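Local coordinates for protein putative acyl-CoA dehydrogenase (Burkholderia xenovorans, PDB 5JSC) that is a putative member of the acyl-CoA dehydrogenase family, a tetrameric flavoprotein that binds flavin-adenine dinucleotide, at residues C[27-32]-C[85-90]; C[55-60]-C[178-183]; C[335-340]-C[390-395]. One frame throughout, in Å; residues are numbered along the deposited sequence.

The three contacts sample the three regions of the acyl-CoA dehydrogenase fold: an N-terminal helical part, a middle beta domain and a C-terminal helical part. Contact 1 joins the starts of helices 28-44 and 88-101 within the N-terminal region. Contact 2 ties helix 53-66, which lies between those two in sequence, to the end of strand 168-179 in the middle domain, so contacts 1 and 2 interleave along the chain; their centres are 26 Å apart. Contact 3 follows both, pairing helices 332-356 and 385-405. Contacts 2 and 3, with centres 30 Å apart across the chain's centre, touch opposite ends of FAD, flavin and adenine.

Contact 1: C[27-32]-C[85-90]; sequences EPRHRE and TIDTRA. With SO4 (sulfate ion), chain R; SO4 (sulfate ion), chain Q.
A buried polar contact, with Arg29 and His30 meeting Asp87 and Arg89, joins the first turns of two helices in the N-terminal helical domain, 28-44 and 88-101. Its centre is Asp87, the N-cap of helix 88-101, whose OD2 takes two bonds from the other helix. His30 NE2 donates to the syn lone pair of Asp87 OD2 at 3.0 Å, with ring and carboxylate planes 81° apart. Arg29 reaches the same oxygen tip to tip in a salt bridge, its NE 3.2 Å from Asp87 OD2 and the oxygen lying in the guanidinium plane. CG of Asp87 stands anti to the backbone N (chi1 -176°), and the other oxygen, OD1, caps the helix by accepting from Ala90 N at 3.0 Å, from above the carboxylate plane. One carboxylate thus serves both its own helix end and the neighbouring helix. The imidazole is held at its other nitrogen too: Glu27 N, at the N-cap of helix 28-44, donates in the ring plane to His30 ND1 at 3.0 Å, consistent with a proton on NE2, the nitrogen that donates to Asp87. Arg89 crosses the histidine at about a right angle; its CB makes a CH-pi contact 3.9 Å from the His30 ring centroid, while His30 CE1 sits over the centre of the Arg89 guanidinium. Arg29 NH2 and Arg89 NH2 come within 3.6 Å, a repulsion probably eased by water 1, which accepts from both, weakly from Arg29, and by a sulfate ion, probably from the crystallisation liquor, hydrogen-bonded to Arg89 NH1 and NH2. Beyond the two helix starts, Asp326 forms a salt bridge with Arg89 NE and a hydrogen bond with Thr88 OG1. Arg89 also packs on Ala322 and Trp323, at the end of helix 298-325, while His30 rests on Leu93, farther along helix 88-101.

Contact 2: C[55-60]-C[178-183]; sequences ATCRRL and ISNGGI. With FAD (flavin-adenine dinucleotide), chain M.
Cys57 and Arg58 of helix 53-66 pack against Asn180 and Ile183, where the middle beta domain of the acyl-CoA dehydrogenase fold meets its N-terminal helices. A type II beta turn from Ile178 to Gly181 ends strand 168-179. At its start, Ile178 brings CD1 to 3.7 Å from FAD O2. Ser179 grips the flavin twice: its N donates to FAD O4 at 2.9 Å, and its OG is hydrogen-bonded to FAD N5. The backbone then turns away from the cofactor. Asn180, at positive phi (64°), brings its amide oxygen OD1 beside Cys57 SG, 3.4 Å away in the conformer given, one of two modelled for this cysteine, so both contacts of the sulfur are tentative; Asn180 ND2 is bonded to Ala142 O. Gly181 N closes the turn on Ile178 O. Gly182, also at positive phi (93°), donates its N to Tyr187 OH and carries the chain on to Ile183, the residue with the largest share of the contact. This isoleucine divides its branches between two helix residues. CG1 lies between the backbone N and the carbonyl carbon (chi1 63°); at the end of this branch, CD1 approaches Cys57 SG in that same conformer. The other branch, CG2, rests over one face of the Arg58 guanidinium, displaced toward its rim and 3.5 Å from Arg58 NH1. Water 2 adds a polar bridge, accepting from Arg58 NE at 2.9 Å and donating to Ile183 O at 2.7 Å.

Contact 3: C[335-340]-C[390-395]; sequences AAMAKW and LIVGRD. With FAD (flavin-adenine dinucleotide), chain M.
Val392 is the main bump of this helix-helix contact, its CG2 pushed into a hollow formed by Ala336, Met337 and Trp340. The floor is Ala336 CB, 3.9 Å from Val392 CG2; Ala336 and Val392 are also the closest backbone pair across the segments, their CA atoms 6.8 Å apart. One wall is Met337, whose CG touches the same methyl at 3.9 Å as its side chain crosses the valine at about a right angle. Trp340, one turn beyond Ala336, supplies another wall edge-on: its CZ3 lies 4.3 Å from Val392 CG2, which stands near the indole plane. The valine's other methyl, CG1, anti to the backbone N (chi1 173°), reaches Met337 CE at 4.2 Å. Ile391 adds a smaller bump, its CG2 placed 4.0 Å from Ala336 CB, so this one small side chain meets two neighbouring residues of the other helix. No hydrogen bond crosses between the segments; the fit is wholly apolar. The helix axes approach to 9.4 Å at an angle of 144°, nearer antiparallel than parallel. Leu390, on another side of its helix, turns CD1 to the adenine of FAD. Helix 250-286 borders the pair, with Ala335 on Thr263 and Ile391 on Arg262, while Leu309 and Ala305 of the third subunit pack on Trp340 and Val392, placing these C-terminal helices at a subunit interface.

Contact 1: C[27-32]-C[85-90]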
loop_
_atom_site.group_PDB
_atom_site.type_symbol
_atom_site.label_atom_id
_atom_site.label_comp_id
_atom_site.label_asym_id
_atom_site.label_seq_id
_atom_site.Cartn_x
_atom_site.Cartn_y
_atom_site.Cartn_z
ATOM N N GLU C 27 14.361 24.980 -19.757
ATOM C CA GLU C 27 14.939 26.181 -20.338
ATOM C C GLU C 27 13.896 27.282 -20.406
ATOM O O GLU C 27 12.699 27.019 -20.275
ATOM C CB GLU C 27 15.478 25.877 -21.739
ATOM C CG GLU C 27 16.691 24.984 -21.702
ATOM C CD GLU C 27 17.845 25.630 -20.955
ATOM O OE1 GLU C 27 17.988 26.870 -21.033
ATOM O OE2 GLU C 27 18.601 24.906 -20.275
ATOM N N PRO C 28 14.312 28.545 -20.589
ATOM C CA PRO C 28 13.313 29.623 -20.697
ATOM C C PRO C 28 12.248 29.365 -21.751
ATOM O O PRO C 28 11.075 29.682 -21.519
ATOM C CB PRO C 28 14.170 30.852 -21.034
ATOM C CG PRO C 28 15.470 30.566 -20.367
ATOM C CD PRO C 28 15.685 29.078 -20.515
ATOM N N ARG C 29 12.616 28.776 -22.895
ATOM C CA ARG C 29 11.617 28.511 -23.926
ATOM C C ARG C 29 10.508 27.597 -23.417
ATOM O O ARG C 29 9.368 27.690 -23.887
ATOM C CB ARG C 29 12.274 27.902 -25.166
ATOM C CG ARG C 29 12.859 26.520 -24.949
ATOM C CD ARG C 29 13.391 25.939 -26.257
ATOM N NE ARG C 29 13.810 24.551 -26.088
ATOM C CZ ARG C 29 15.029 24.195 -25.700
ATOM N NH1 ARG C 29 15.940 25.129 -25.450
ATOM N NH2 ARG C 29 15.339 22.913 -25.566
ATOM N N HIS C 30 10.816 26.722 -22.454
ATOM C CA HIS C 30 9.792 25.817 -21.936
ATOM C C HIS C 30 8.799 26.554 -21.060
ATOM O O HIS C 30 7.608 26.225 -21.049
ATOM C CB HIS C 30 10.435 24.664 -21.166
ATOM C CG HIS C 30 11.301 23.807 -22.028
ATOM N ND1 HIS C 30 12.638 23.601 -21.779
ATOM C CD2 HIS C 30 11.024 23.142 -23.175
ATOM C CE1 HIS C 30 13.146 22.833 -22.728
ATOM N NE2 HIS C 30 12.186 22.539 -23.586
ATOM N N ARG C 31 9.272 27.544 -20.306
ATOM C CA ARG C 31 8.360 28.359 -19.516
ATOM C C ARG C 31 7.436 29.167 -20.414
ATOM O O ARG C 31 6.237 29.288 -20.136
ATOM C CB ARG C 31 9.151 29.276 -18.584
ATOM C CG ARG C 31 9.855 28.526 -17.465
ATOM C CD ARG C 31 10.556 29.473 -16.503
ATOM N NE ARG C 31 11.921 29.786 -16.915
ATOM C CZ ARG C 31 12.969 28.997 -16.681
ATOM N NH1 ARG C 31 12.808 27.840 -16.050
ATOM N NH2 ARG C 31 14.177 29.362 -17.084
ATOM N N GLU C 32 7.968 29.713 -21.504
ATOM C CA GLU C 32 7.111 30.444 -22.429
ATOM C C GLU C 32 6.123 29.508 -23.116
ATOM O O GLU C 32 4.954 29.863 -23.302
ATOM C CB GLU C 32 7.973 31.196 -23.438
ATOM C CG GLU C 32 8.681 32.356 -22.779
ATOM C CD GLU C 32 9.844 32.873 -23.581
ATOM O OE1 GLU C 32 10.054 32.389 -24.714
ATOM O OE2 GLU C 32 10.550 33.761 -23.065
ATOM N N THR C 85 15.542 17.729 -33.744
ATOM C CA THR C 85 15.184 16.738 -32.744
ATOM C C THR C 85 13.784 17.034 -32.235
ATOM O O THR C 85 13.265 18.144 -32.380
ATOM C CB THR C 85 16.160 16.745 -31.558
ATOM O OG1 THR C 85 16.027 17.978 -30.840
ATOM C CG2 THR C 85 17.596 16.593 -32.029
ATOM N N ILE C 86 13.170 16.024 -31.635
ATOM C CA ILE C 86 11.909 16.215 -30.930
ATOM C C ILE C 86 12.245 16.629 -29.506
ATOM O O ILE C 86 12.946 15.905 -28.791
ATOM C CB ILE C 86 11.046 14.943 -30.969
ATOM C CG1 ILE C 86 10.550 14.705 -32.407
ATOM C CG2 ILE C 86 9.883 15.048 -29.972
ATOM C CD1 ILE C 86 9.971 13.341 -32.653
ATOM N N ASP C 87 11.769 17.811 -29.109
ATOM C CA ASP C 87 11.968 18.367 -27.771
ATOM C C ASP C 87 11.023 17.634 -26.823
ATOM O O ASP C 87 9.828 17.937 -26.771
ATOM C CB ASP C 87 11.712 19.874 -27.808
ATOM C CG ASP C 87 11.979 20.580 -26.484
ATOM O OD1 ASP C 87 11.985 19.939 -25.416
ATOM O OD2 ASP C 87 12.169 21.820 -26.519
ATOM N N THR C 88 11.567 16.653 -26.082
ATOM C CA THR C 88 10.743 15.824 -25.205
ATOM C C THR C 88 10.110 16.653 -24.103
ATOM O O THR C 88 8.950 16.435 -23.740
ATOM C CB THR C 88 11.583 14.702 -24.576
ATOM O OG1 THR C 88 12.523 14.203 -25.533
ATOM C CG2 THR C 88 10.684 13.563 -24.127
ATOM N N ARG C 89 10.859 17.606 -23.550
ATOM C CA ARG C 89 10.293 18.460 -22.511
ATOM C C ARG C 89 9.104 19.251 -23.043
ATOM O O ARG C 89 8.087 19.410 -22.352
ATOM C CB ARG C 89 11.369 19.397 -21.964
ATOM C CG ARG C 89 12.415 18.660 -21.119
ATOM C CD ARG C 89 13.647 19.505 -20.840
ATOM N NE ARG C 89 14.472 19.628 -22.035
ATOM C CZ ARG C 89 15.581 20.351 -22.104
ATOM N NH1 ARG C 89 15.993 21.034 -21.042
ATOM N NH2 ARG C 89 16.279 20.397 -23.236
ATOM N N ALA C 90 9.211 19.754 -24.273
ATOM C CA ALA C 90 8.098 20.486 -24.866
ATOM C C ALA C 90 6.887 19.585 -25.079
ATOM O O ALA C 90 5.763 19.951 -24.709
ATOM C CB ALA C 90 8.535 21.131 -26.179
HETATM S S SO4 R . 15.328 12.859 -31.542
HETATM O O1 SO4 R . 16.345 13.231 -30.568
HETATM O O2 SO4 R . 15.850 13.140 -32.881
HETATM O O3 SO4 R . 15.052 11.430 -31.413
HETATM O O4 SO4 R . 14.122 13.636 -31.309
HETATM S S SO4 Q . 19.375 21.953 -22.396
HETATM O O1 SO4 Q . 20.484 22.902 -22.423
HETATM O O2 SO4 Q . 18.617 22.057 -23.641
HETATM O O3 SO4 Q . 19.896 20.597 -22.266
HETATM O O4 SO4 Q . 18.506 22.247 -21.259
HETATM O O HOH W 1 14.984 19.977 -25.728
#

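Contact 2: C[55-60]-C[178-183]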
loop_
_atom_site.group_PDB
_atom_site.type_symbol
_atom_site.label_atom_id
_atom_site.label_comp_id
_atom_site.label_asym_id
_atom_site.label_seq_id
_atom_site.Cartn_x
_atom_site.Cartn_y
_atom_site.Cartn_z
ATOM N N ALA C 55 -15.688 13.816 -34.696
ATOM C CA ALA C 55 -15.679 15.198 -35.164
ATOM C C ALA C 55 -14.855 16.087 -34.238
ATOM O O ALA C 55 -14.165 17.006 -34.698
ATOM C CB ALA C 55 -17.109 15.724 -35.282
ATOM N N THR C 56 -14.923 15.835 -32.929
ATOM C CA THR C 56 -14.153 16.637 -31.989
ATOM C C THR C 56 -12.656 16.443 -32.200
ATOM O O THR C 56 -11.890 17.414 -32.165
ATOM C CB THR C 56 -14.559 16.302 -30.553
ATOM O OG1 THR C 56 -15.938 16.647 -30.359
ATOM C CG2 THR C 56 -13.706 17.080 -29.554
ATOM N N CYS C 57 -12.217 15.202 -32.430
ATOM C CA CYS C 57 -10.801 14.915 -32.695
ATOM C C CYS C 57 -10.329 15.647 -33.938
ATOM O O CYS C 57 -9.273 16.284 -33.952
ATOM C CB CYS C 57 -10.578 13.401 -32.873
ATOM S SG CYS C 57 -9.196 12.860 -34.018
ATOM N N ARG C 58 -11.118 15.550 -35.011
ATOM C CA ARG C 58 -10.754 16.217 -36.257
ATOM C C ARG C 58 -10.611 17.720 -36.050
ATOM O O ARG C 58 -9.649 18.335 -36.531
ATOM C CB ARG C 58 -11.798 15.933 -37.338
ATOM C CG ARG C 58 -11.813 14.504 -37.862
ATOM C CD ARG C 58 -12.857 14.370 -38.959
ATOM N NE ARG C 58 -12.628 13.208 -39.814
ATOM C CZ ARG C 58 -13.374 12.111 -39.812
ATOM N NH1 ARG C 58 -14.415 12.009 -38.996
ATOM N NH2 ARG C 58 -13.082 11.114 -40.640
ATOM N N ARG C 59 -11.559 18.327 -35.333
ATOM C CA ARG C 59 -11.506 19.763 -35.093
ATOM C C ARG C 59 -10.291 20.129 -34.253
ATOM O O ARG C 59 -9.594 21.109 -34.548
ATOM C CB ARG C 59 -12.803 20.210 -34.418
ATOM C CG ARG C 59 -12.891 21.677 -34.087
ATOM C CD ARG C 59 -14.323 22.054 -33.683
ATOM N NE ARG C 59 -14.757 21.415 -32.439
ATOM C CZ ARG C 59 -15.634 20.413 -32.359
ATOM N NH1 ARG C 59 -16.193 19.911 -33.454
ATOM N NH2 ARG C 59 -15.960 19.910 -31.175
ATOM N N LEU C 60 -10.006 19.336 -33.218
ATOM C CA LEU C 60 -8.872 19.622 -32.344
ATOM C C LEU C 60 -7.550 19.517 -33.091
ATOM O O LEU C 60 -6.657 20.352 -32.897
ATOM C CB LEU C 60 -8.891 18.679 -31.139
ATOM C CG LEU C 60 -9.933 19.024 -30.076
ATOM C CD1 LEU C 60 -10.117 17.849 -29.130
ATOM C CD2 LEU C 60 -9.518 20.280 -29.305
ATOM N N ILE C 178 -6.812 0.628 -32.077
ATOM C CA ILE C 178 -5.993 1.591 -32.809
ATOM C C ILE C 178 -6.577 2.987 -32.611
ATOM O O ILE C 178 -7.677 3.284 -33.086
ATOM C CB ILE C 178 -5.889 1.233 -34.297
ATOM C CG1 ILE C 178 -5.267 -0.159 -34.456
ATOM C CG2 ILE C 178 -5.060 2.290 -35.034
ATOM C CD1 ILE C 178 -4.009 -0.362 -33.624
ATOM N N SER C 179 -5.827 3.845 -31.909
ATOM C CA SER C 179 -6.229 5.229 -31.708
ATOM C C SER C 179 -6.335 5.965 -33.038
ATOM O O SER C 179 -5.482 5.811 -33.916
ATOM C CB SER C 179 -5.218 5.932 -30.805
ATOM O OG SER C 179 -5.263 5.392 -29.498
ATOM N N ASN C 180 -7.369 6.801 -33.167
ATOM C CA ASN C 180 -7.752 7.459 -34.414
ATOM C C ASN C 180 -8.189 6.466 -35.485
ATOM O O ASN C 180 -8.361 6.849 -36.651
ATOM C CB ASN C 180 -6.632 8.364 -34.972
ATOM C CG ASN C 180 -6.432 9.616 -34.142
ATOM O OD1 ASN C 180 -7.326 10.031 -33.397
ATOM N ND2 ASN C 180 -5.263 10.232 -34.268
ATOM N N GLY C 181 -8.375 5.195 -35.127
ATOM C CA GLY C 181 -8.854 4.235 -36.099
ATOM C C GLY C 181 -10.180 4.674 -36.684
ATOM O O GLY C 181 -11.091 5.066 -35.948
ATOM N N GLY C 182 -10.297 4.631 -38.008
ATOM C CA GLY C 182 -11.486 5.082 -38.684
ATOM C C GLY C 182 -11.453 6.525 -39.139
ATOM O O GLY C 182 -12.240 6.896 -40.016
ATOM N N ILE C 183 -10.575 7.355 -38.570
ATOM C CA ILE C 183 -10.504 8.755 -38.983
ATOM C C ILE C 183 -9.093 9.176 -39.381
ATOM O O ILE C 183 -8.899 10.282 -39.899
ATOM C CB ILE C 183 -11.050 9.691 -37.893
ATOM C CG1 ILE C 183 -10.214 9.609 -36.623
ATOM C CG2 ILE C 183 -12.518 9.395 -37.614
ATOM C CD1 ILE C 183 -10.770 10.481 -35.546
HETATM P PA FAD M . -2.337 -8.347 -22.910
HETATM O O1A FAD M . -1.121 -8.292 -23.755
HETATM O O2A FAD M . -3.217 -9.594 -23.030
HETATM O O5B FAD M . -1.890 -8.143 -21.399
HETATM C C5B FAD M . -2.868 -8.262 -20.348
HETATM C C4B FAD M . -2.168 -7.848 -19.080
HETATM O O4B FAD M . -1.116 -8.788 -18.800
HETATM C C3B FAD M . -1.431 -6.517 -19.149
HETATM O O3B FAD M . -2.298 -5.387 -19.019
HETATM C C2B FAD M . -0.428 -6.655 -18.001
HETATM O O2B FAD M . -1.053 -6.318 -16.762
HETATM C C1B FAD M . -0.114 -8.161 -18.024
HETATM N N9A FAD M . 1.180 -8.523 -18.592
HETATM C C8A FAD M . 1.636 -8.257 -19.857
HETATM N N7A FAD M . 2.805 -8.783 -20.125
HETATM C C5A FAD M . 3.148 -9.442 -18.951
HETATM C C6A FAD M . 4.267 -10.213 -18.589
HETATM N N6A FAD M . 5.307 -10.442 -19.399
HETATM N N1A FAD M . 4.295 -10.738 -17.343
HETATM C C2A FAD M . 3.268 -10.490 -16.519
HETATM N N3A FAD M . 2.160 -9.778 -16.751
HETATM C C4A FAD M . 2.159 -9.282 -17.996
HETATM N N1 FAD M . -2.326 -0.086 -29.493
HETATM C C2 FAD M . -1.803 0.342 -30.685
HETATM O O2 FAD M . -1.101 -0.396 -31.398
HETATM N N3 FAD M . -2.065 1.614 -31.120
HETATM C C4 FAD M . -2.831 2.553 -30.457
HETATM O O4 FAD M . -3.077 3.637 -30.979
HETATM C C4X FAD M . -3.352 2.113 -29.196
HETATM N N5 FAD M . -4.139 2.921 -28.541
HETATM C C5X FAD M . -4.803 2.425 -27.429
HETATM C C6 FAD M . -5.764 3.223 -26.814
HETATM C C7 FAD M . -6.533 2.739 -25.762
HETATM C C7M FAD M . -7.594 3.621 -25.155
HETATM C C8 FAD M . -6.318 1.428 -25.295
HETATM C C8M FAD M . -7.134 0.861 -24.158
HETATM C C9 FAD M . -5.345 0.636 -25.895
HETATM C C9A FAD M . -4.592 1.119 -26.962
HETATM N N10 FAD M . -3.669 0.307 -27.655
HETATM C C10 FAD M . -3.056 0.765 -28.796
HETATM C "C1'" FAD M . -3.491 -1.090 -27.235
HETATM C "C2'" FAD M . -2.596 -1.243 -26.009
HETATM O "O2'" FAD M . -1.238 -0.945 -26.330
HETATM C "C3'" FAD M . -2.694 -2.678 -25.493
HETATM O "O3'" FAD M . -4.011 -2.812 -24.979
HETATM C "C4'" FAD M . -1.677 -3.017 -24.405
HETATM O "O4'" FAD M . -0.378 -3.112 -24.993
HETATM C "C5'" FAD M . -2.023 -4.308 -23.691
HETATM O "O5'" FAD M . -2.128 -5.348 -24.684
HETATM P P FAD M . -3.436 -6.307 -24.582
HETATM O O1P FAD M . -4.686 -5.500 -24.497
HETATM O O2P FAD M . -3.390 -7.302 -25.701
HETATM O O3P FAD M . -3.250 -7.077 -23.198
HETATM O O HOH W 2 -10.233 12.234 -41.178
#

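Contact 3: C[335-340]-C[390-395]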
loop_
_atom_site.group_PDB
_atom_site.type_symbol
_atom_site.label_atom_id
_atom_site.label_comp_id
_atom_site.label_asym_id
_atom_site.label_seq_id
_atom_site.Cartn_x
_atom_site.Cartn_y
_atom_site.Cartn_z
ATOM N N ALA C 335 12.105 6.456 -18.978
ATOM C CA ALA C 335 10.760 6.627 -19.520
ATOM C C ALA C 335 9.802 5.597 -18.945
ATOM O O ALA C 335 8.653 5.924 -18.627
ATOM C CB ALA C 335 10.782 6.530 -21.051
ATOM N N ALA C 336 10.251 4.343 -18.825
ATOM C CA ALA C 336 9.410 3.314 -18.222
ATOM C C ALA C 336 9.065 3.672 -16.783
ATOM O O ALA C 336 7.904 3.545 -16.362
ATOM C CB ALA C 336 10.115 1.954 -18.278
ATOM N N MET C 337 10.062 4.124 -16.015
ATOM C CA MET C 337 9.816 4.541 -14.635
ATOM C C MET C 337 8.780 5.654 -14.571
ATOM O O MET C 337 7.865 5.624 -13.738
ATOM C CB MET C 337 11.105 5.038 -13.991
ATOM C CG MET C 337 11.913 4.046 -13.259
ATOM S SD MET C 337 13.042 5.004 -12.217
ATOM C CE MET C 337 14.040 3.639 -11.613
ATOM N N ALA C 338 8.936 6.674 -15.419
ATOM C CA ALA C 338 8.024 7.811 -15.395
ATOM C C ALA C 338 6.613 7.387 -15.769
ATOM O O ALA C 338 5.644 7.785 -15.115
ATOM C CB ALA C 338 8.522 8.895 -16.346
ATOM N N LYS C 339 6.482 6.588 -16.839
ATOM C CA LYS C 339 5.163 6.171 -17.304
ATOM C C LYS C 339 4.460 5.336 -16.239
ATOM O O LYS C 339 3.286 5.558 -15.928
ATOM C CB LYS C 339 5.314 5.395 -18.621
ATOM C CG LYS C 339 4.030 5.217 -19.442
ATOM C CD LYS C 339 3.239 3.988 -19.036
ATOM C CE LYS C 339 2.006 3.805 -19.913
ATOM N NZ LYS C 339 1.207 2.588 -19.527
ATOM N N TRP C 340 5.181 4.376 -15.670
ATOM C CA TRP C 340 4.670 3.559 -14.575
ATOM C C TRP C 340 4.216 4.419 -13.402
ATOM O O TRP C 340 3.052 4.359 -12.976
ATOM C CB TRP C 340 5.782 2.583 -14.173
ATOM C CG TRP C 340 5.686 1.859 -12.859
ATOM C CD1 TRP C 340 4.595 1.702 -12.050
ATOM C CD2 TRP C 340 6.761 1.171 -12.221
ATOM N NE1 TRP C 340 4.939 0.958 -10.936
ATOM C CE2 TRP C 340 6.266 0.621 -11.029
ATOM C CE3 TRP C 340 8.111 0.966 -12.551
ATOM C CZ2 TRP C 340 7.073 -0.100 -10.156
ATOM C CZ3 TRP C 340 8.907 0.250 -11.678
ATOM C CH2 TRP C 340 8.384 -0.284 -10.501
ATOM N N LEU C 390 8.842 -4.725 -15.493
ATOM C CA LEU C 390 9.812 -5.725 -15.911
ATOM C C LEU C 390 10.945 -5.106 -16.720
ATOM O O LEU C 390 12.089 -5.559 -16.614
ATOM C CB LEU C 390 9.111 -6.825 -16.702
ATOM C CG LEU C 390 8.079 -7.629 -15.909
ATOM C CD1 LEU C 390 7.254 -8.496 -16.857
ATOM C CD2 LEU C 390 8.770 -8.478 -14.846
ATOM N N ILE C 391 10.657 -4.073 -17.520
ATOM C CA ILE C 391 11.729 -3.356 -18.212
ATOM C C ILE C 391 12.729 -2.809 -17.201
ATOM O O ILE C 391 13.948 -2.968 -17.349
ATOM C CB ILE C 391 11.153 -2.227 -19.088
ATOM C CG1 ILE C 391 10.431 -2.794 -20.311
ATOM C CG2 ILE C 391 12.262 -1.244 -19.514
ATOM C CD1 ILE C 391 9.576 -1.767 -21.031
ATOM N N VAL C 392 12.224 -2.156 -16.155
ATOM C CA VAL C 392 13.112 -1.559 -15.164
ATOM C C VAL C 392 13.890 -2.639 -14.420
ATOM O O VAL C 392 15.111 -2.536 -14.245
ATOM C CB VAL C 392 12.309 -0.673 -14.199
ATOM C CG1 VAL C 392 13.202 -0.190 -13.064
ATOM C CG2 VAL C 392 11.689 0.519 -14.954
ATOM N N GLY C 393 13.197 -3.692 -13.969
ATOM C CA GLY C 393 13.868 -4.731 -13.199
ATOM C C GLY C 393 14.931 -5.460 -14.001
ATOM O O GLY C 393 16.034 -5.709 -13.506
ATOM N N ARG C 394 14.617 -5.804 -15.253
ATOM C CA ARG C 394 15.618 -6.436 -16.108
ATOM C C ARG C 394 16.808 -5.513 -16.338
ATOM O O ARG C 394 17.955 -5.972 -16.400
ATOM C CB ARG C 394 15.000 -6.840 -17.444
ATOM C CG ARG C 394 14.152 -8.092 -17.391
ATOM C CD ARG C 394 13.906 -8.626 -18.805
ATOM N NE ARG C 394 13.197 -7.651 -19.638
ATOM C CZ ARG C 394 11.875 -7.623 -19.803
ATOM N NH1 ARG C 394 11.107 -8.524 -19.207
ATOM N NH2 ARG C 394 11.320 -6.695 -20.574
ATOM N N ASP C 395 16.558 -4.205 -16.472
ATOM C CA ASP C 395 17.658 -3.284 -16.743
ATOM C C ASP C 395 18.588 -3.163 -15.543
ATOM O O ASP C 395 19.804 -3.026 -15.710
ATOM C CB ASP C 395 17.110 -1.913 -17.145
ATOM C CG ASP C 395 18.182 -0.998 -17.682
ATOM O OD1 ASP C 395 18.736 -1.312 -18.756
ATOM O OD2 ASP C 395 18.478 0.026 -17.036
HETATM P PA FAD M . -2.337 -8.347 -22.910
HETATM O O1A FAD M . -1.121 -8.292 -23.755
HETATM O O2A FAD M . -3.217 -9.594 -23.030
HETATM O O5B FAD M . -1.890 -8.143 -21.399
HETATM C C5B FAD M . -2.868 -8.262 -20.348
HETATM C C4B FAD M . -2.168 -7.848 -19.080
HETATM O O4B FAD M . -1.116 -8.788 -18.800
HETATM C C3B FAD M . -1.431 -6.517 -19.149
HETATM O O3B FAD M . -2.298 -5.387 -19.019
HETATM C C2B FAD M . -0.428 -6.655 -18.001
HETATM O O2B FAD M . -1.053 -6.318 -16.762
HETATM C C1B FAD M . -0.114 -8.161 -18.024
HETATM N N9A FAD M . 1.180 -8.523 -18.592
HETATM C C8A FAD M . 1.636 -8.257 -19.857
HETATM N N7A FAD M . 2.805 -8.783 -20.125
HETATM C C5A FAD M . 3.148 -9.442 -18.951
HETATM C C6A FAD M . 4.267 -10.213 -18.589
HETATM N N6A FAD M . 5.307 -10.442 -19.399
HETATM N N1A FAD M . 4.295 -10.738 -17.343
HETATM C C2A FAD M . 3.268 -10.490 -16.519
HETATM N N3A FAD M . 2.160 -9.778 -16.751
HETATM C C4A FAD M . 2.159 -9.282 -17.996
HETATM N N1 FAD M . -2.326 -0.086 -29.493
HETATM C C2 FAD M . -1.803 0.342 -30.685
HETATM O O2 FAD M . -1.101 -0.396 -31.398
HETATM N N3 FAD M . -2.065 1.614 -31.120
HETATM C C4 FAD M . -2.831 2.553 -30.457
HETATM O O4 FAD M . -3.077 3.637 -30.979
HETATM C C4X FAD M . -3.352 2.113 -29.196
HETATM N N5 FAD M . -4.139 2.921 -28.541
HETATM C C5X FAD M . -4.803 2.425 -27.429
HETATM C C6 FAD M . -5.764 3.223 -26.814
HETATM C C7 FAD M . -6.533 2.739 -25.762
HETATM C C7M FAD M . -7.594 3.621 -25.155
HETATM C C8 FAD M . -6.318 1.428 -25.295
HETATM C C8M FAD M . -7.134 0.861 -24.158
HETATM C C9 FAD M . -5.345 0.636 -25.895
HETATM C C9A FAD M . -4.592 1.119 -26.962
HETATM N N10 FAD M . -3.669 0.307 -27.655
HETATM C C10 FAD M . -3.056 0.765 -28.796
HETATM C "C1'" FAD M . -3.491 -1.090 -27.235
HETATM C "C2'" FAD M . -2.596 -1.243 -26.009
HETATM O "O2'" FAD M . -1.238 -0.945 -26.330
HETATM C "C3'" FAD M . -2.694 -2.678 -25.493
HETATM O "O3'" FAD M . -4.011 -2.812 -24.979
HETATM C "C4'" FAD M . -1.677 -3.017 -24.405
HETATM O "O4'" FAD M . -0.378 -3.112 -24.993
HETATM C "C5'" FAD M . -2.023 -4.308 -23.691
HETATM O "O5'" FAD M . -2.128 -5.348 -24.684
HETATM P P FAD M . -3.436 -6.307 -24.582
HETATM O O1P FAD M . -4.686 -5.500 -24.497
HETATM O O2P FAD M . -3.390 -7.302 -25.701
HETATM O O3P FAD M . -3.250 -7.077 -23.198
#